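Local coordinates for protein epoxyqueuosine reductase (Streptococcus thermophilus, PDB 5D6S) that belongs to the epoxyqueuosine reductase (QueG) family and binds a cobalamin and two iron/sulfur clusters of the 4Fe-4S type within a single chain, at residues 186-190 with 267-273. Residues are numbered along the deposited sequence; the frame is centred on the assembly and turned at random.
Sequences YGSYM and QISCPYN. With SF4 (iron/sulfur cluster), chain F.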
# COMPACT_ATOMS: atom_id res chain seq x y z
N TYR A 186 9.33 -11.96 11.80
CA TYR A 186 9.35 -10.58 11.27
C TYR A 186 8.00 -9.89 11.21
O TYR A 186 7.90 -8.78 10.70
CB TYR A 186 9.93 -10.58 9.87
CG TYR A 186 11.25 -11.26 9.77
CD1 TYR A 186 12.42 -10.61 10.16
CD2 TYR A 186 11.35 -12.57 9.30
CE1 TYR A 186 13.66 -11.24 10.07
CE2 TYR A 186 12.58 -13.20 9.21
CZ TYR A 186 13.72 -12.53 9.60
OH TYR A 186 14.93 -13.15 9.48
N GLY A 187 6.97 -10.53 11.76
CA GLY A 187 5.63 -9.95 11.78
C GLY A 187 5.00 -10.01 10.40
O GLY A 187 5.35 -10.87 9.60
N SER A 188 4.05 -9.09 10.14
CA SER A 188 3.50 -8.88 8.79
C SER A 188 4.36 -7.93 7.97
O SER A 188 4.20 -7.84 6.75
CB SER A 188 2.06 -8.40 8.81
OG SER A 188 1.85 -7.48 9.87
N TYR A 189 5.31 -7.26 8.62
CA TYR A 189 6.19 -6.29 7.93
C TYR A 189 7.20 -6.97 7.02
O TYR A 189 8.41 -6.78 7.16
CB TYR A 189 6.82 -5.27 8.91
CG TYR A 189 5.75 -4.51 9.71
CD1 TYR A 189 4.76 -3.75 9.06
CD2 TYR A 189 5.70 -4.59 11.10
CE1 TYR A 189 3.78 -3.07 9.78
CE2 TYR A 189 4.73 -3.91 11.81
CZ TYR A 189 3.77 -3.15 11.15
OH TYR A 189 2.82 -2.48 11.90
N MET A 190 6.65 -7.70 6.05
CA MET A 190 7.40 -8.34 4.96
C MET A 190 6.82 -8.06 3.56
O MET A 190 5.60 -8.10 3.36
CB MET A 190 7.40 -9.86 5.11
CG MET A 190 7.80 -10.41 6.47
SD MET A 190 7.49 -12.18 6.56
CE MET A 190 5.69 -12.26 6.68
N GLN A 267 -2.20 -3.60 11.10
CA GLN A 267 -0.92 -4.23 11.43
C GLN A 267 -0.31 -3.71 12.75
O GLN A 267 0.26 -4.47 13.52
CB GLN A 267 0.09 -3.98 10.30
CG GLN A 267 -0.16 -4.78 9.02
CD GLN A 267 0.82 -4.41 7.92
OE1 GLN A 267 0.61 -3.45 7.17
NE2 GLN A 267 1.91 -5.17 7.80
N ILE A 268 -0.39 -2.40 12.97
CA ILE A 268 -0.00 -1.80 14.23
C ILE A 268 -0.79 -2.43 15.40
O ILE A 268 -0.25 -2.64 16.48
CB ILE A 268 -0.22 -0.27 14.18
CG1 ILE A 268 0.85 0.39 13.32
CG2 ILE A 268 -0.22 0.34 15.59
CD1 ILE A 268 0.58 1.83 12.95
N SER A 269 -2.08 -2.73 15.16
CA SER A 269 -2.92 -3.33 16.18
C SER A 269 -2.68 -4.85 16.35
O SER A 269 -3.35 -5.47 17.18
CB SER A 269 -4.40 -3.08 15.87
OG SER A 269 -4.91 -3.99 14.88
N CYS A 270 -1.77 -5.45 15.58
CA CYS A 270 -1.57 -6.90 15.60
C CYS A 270 -0.52 -7.32 16.62
O CYS A 270 0.61 -6.82 16.60
CB CYS A 270 -1.17 -7.43 14.22
SG CYS A 270 -1.16 -9.26 14.11
N PRO A 271 -0.89 -8.27 17.51
CA PRO A 271 -0.00 -8.80 18.55
C PRO A 271 1.33 -9.24 17.99
O PRO A 271 2.37 -8.95 18.58
CB PRO A 271 -0.75 -10.01 19.07
CG PRO A 271 -2.19 -9.70 18.82
CD PRO A 271 -2.22 -8.91 17.56
N TYR A 272 1.32 -9.91 16.84
CA TYR A 272 2.56 -10.41 16.24
C TYR A 272 3.53 -9.32 15.84
O TYR A 272 4.69 -9.63 15.53
CB TYR A 272 2.28 -11.27 15.02
CG TYR A 272 1.69 -12.62 15.32
CD1 TYR A 272 0.31 -12.78 15.48
CD2 TYR A 272 2.51 -13.74 15.44
CE1 TYR A 272 -0.23 -14.04 15.75
CE2 TYR A 272 1.99 -15.00 15.72
CZ TYR A 272 0.62 -15.15 15.86
OH TYR A 272 0.12 -16.39 16.11
N ASN A 273 3.08 -8.07 15.82
CA ASN A 273 3.97 -6.94 15.50
C ASN A 273 4.44 -6.21 16.76
O ASN A 273 5.33 -5.36 16.70
CB ASN A 273 3.31 -5.97 14.52
CG ASN A 273 3.20 -6.56 13.10
OD1 ASN A 273 4.17 -7.06 12.56
ND2 ASN A 273 2.00 -6.49 12.50
FE1 SF4 F . -5.75 -9.60 13.34
FE2 SF4 F . -4.97 -10.50 15.64
FE3 SF4 F . -3.24 -9.90 13.89
FE4 SF4 F . -4.83 -11.96 13.64
S1 SF4 F . -3.27 -11.67 15.01
S2 SF4 F . -4.27 -10.54 12.18
S3 SF4 F . -6.62 -11.14 14.48
S4 SF4 F . -4.62 -8.61 14.80
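Ser188 meets Asn273 and Gln267 in a buried, mainly polar contact that ties the loop leading into strand 190-197 to the cysteine-bearing turn after helix 265-268, part of the ferredoxin-like 4Fe-4S double cluster binding domain. Three hydrogen bonds are the evidence. Ser188 OG accepts from Asn273 ND2 at 2.8 Å, nearly straight at 174°, and from Gln267 NE2 at 3.1 Å; for both bonds the acceptor lies in the donor's amide plane. Asn273 OD1 in turn accepts from Ser188 N at 3.2 Å, so this one amide grips both backbone and side chain of Ser188. The second ND2 bond, to Gln267 O at 2.9 Å, fixes the rotation of the Asn273 amide; Cys270 N reaches that oxygen from the opposite face of its plane. Gly187 brings its CA within 3.3 Å of Asn273 OD1. With CG anti to its carbonyl carbon (chi1 -57°), Tyr189 passes both amides obliquely, CD1 and CE1 near Gln267 NE2 and CD2 and CE2 near Asn273 OD1; its ring is turned 36° from the Gln267 amide and similarly from that of Asn273, and stacks with His103. The contact bridges two cofactor sites: Ser188, Met190 and Gln267 line the cobalamin pocket, Met190 O hydrogen-bonding to the ligand, while Cys270 SG binds iron FE3 of one iron/sulfur cluster at 2.2 Å and Tyr272 turns its ring edge to sulfur S1, 3.8 Å from CD1.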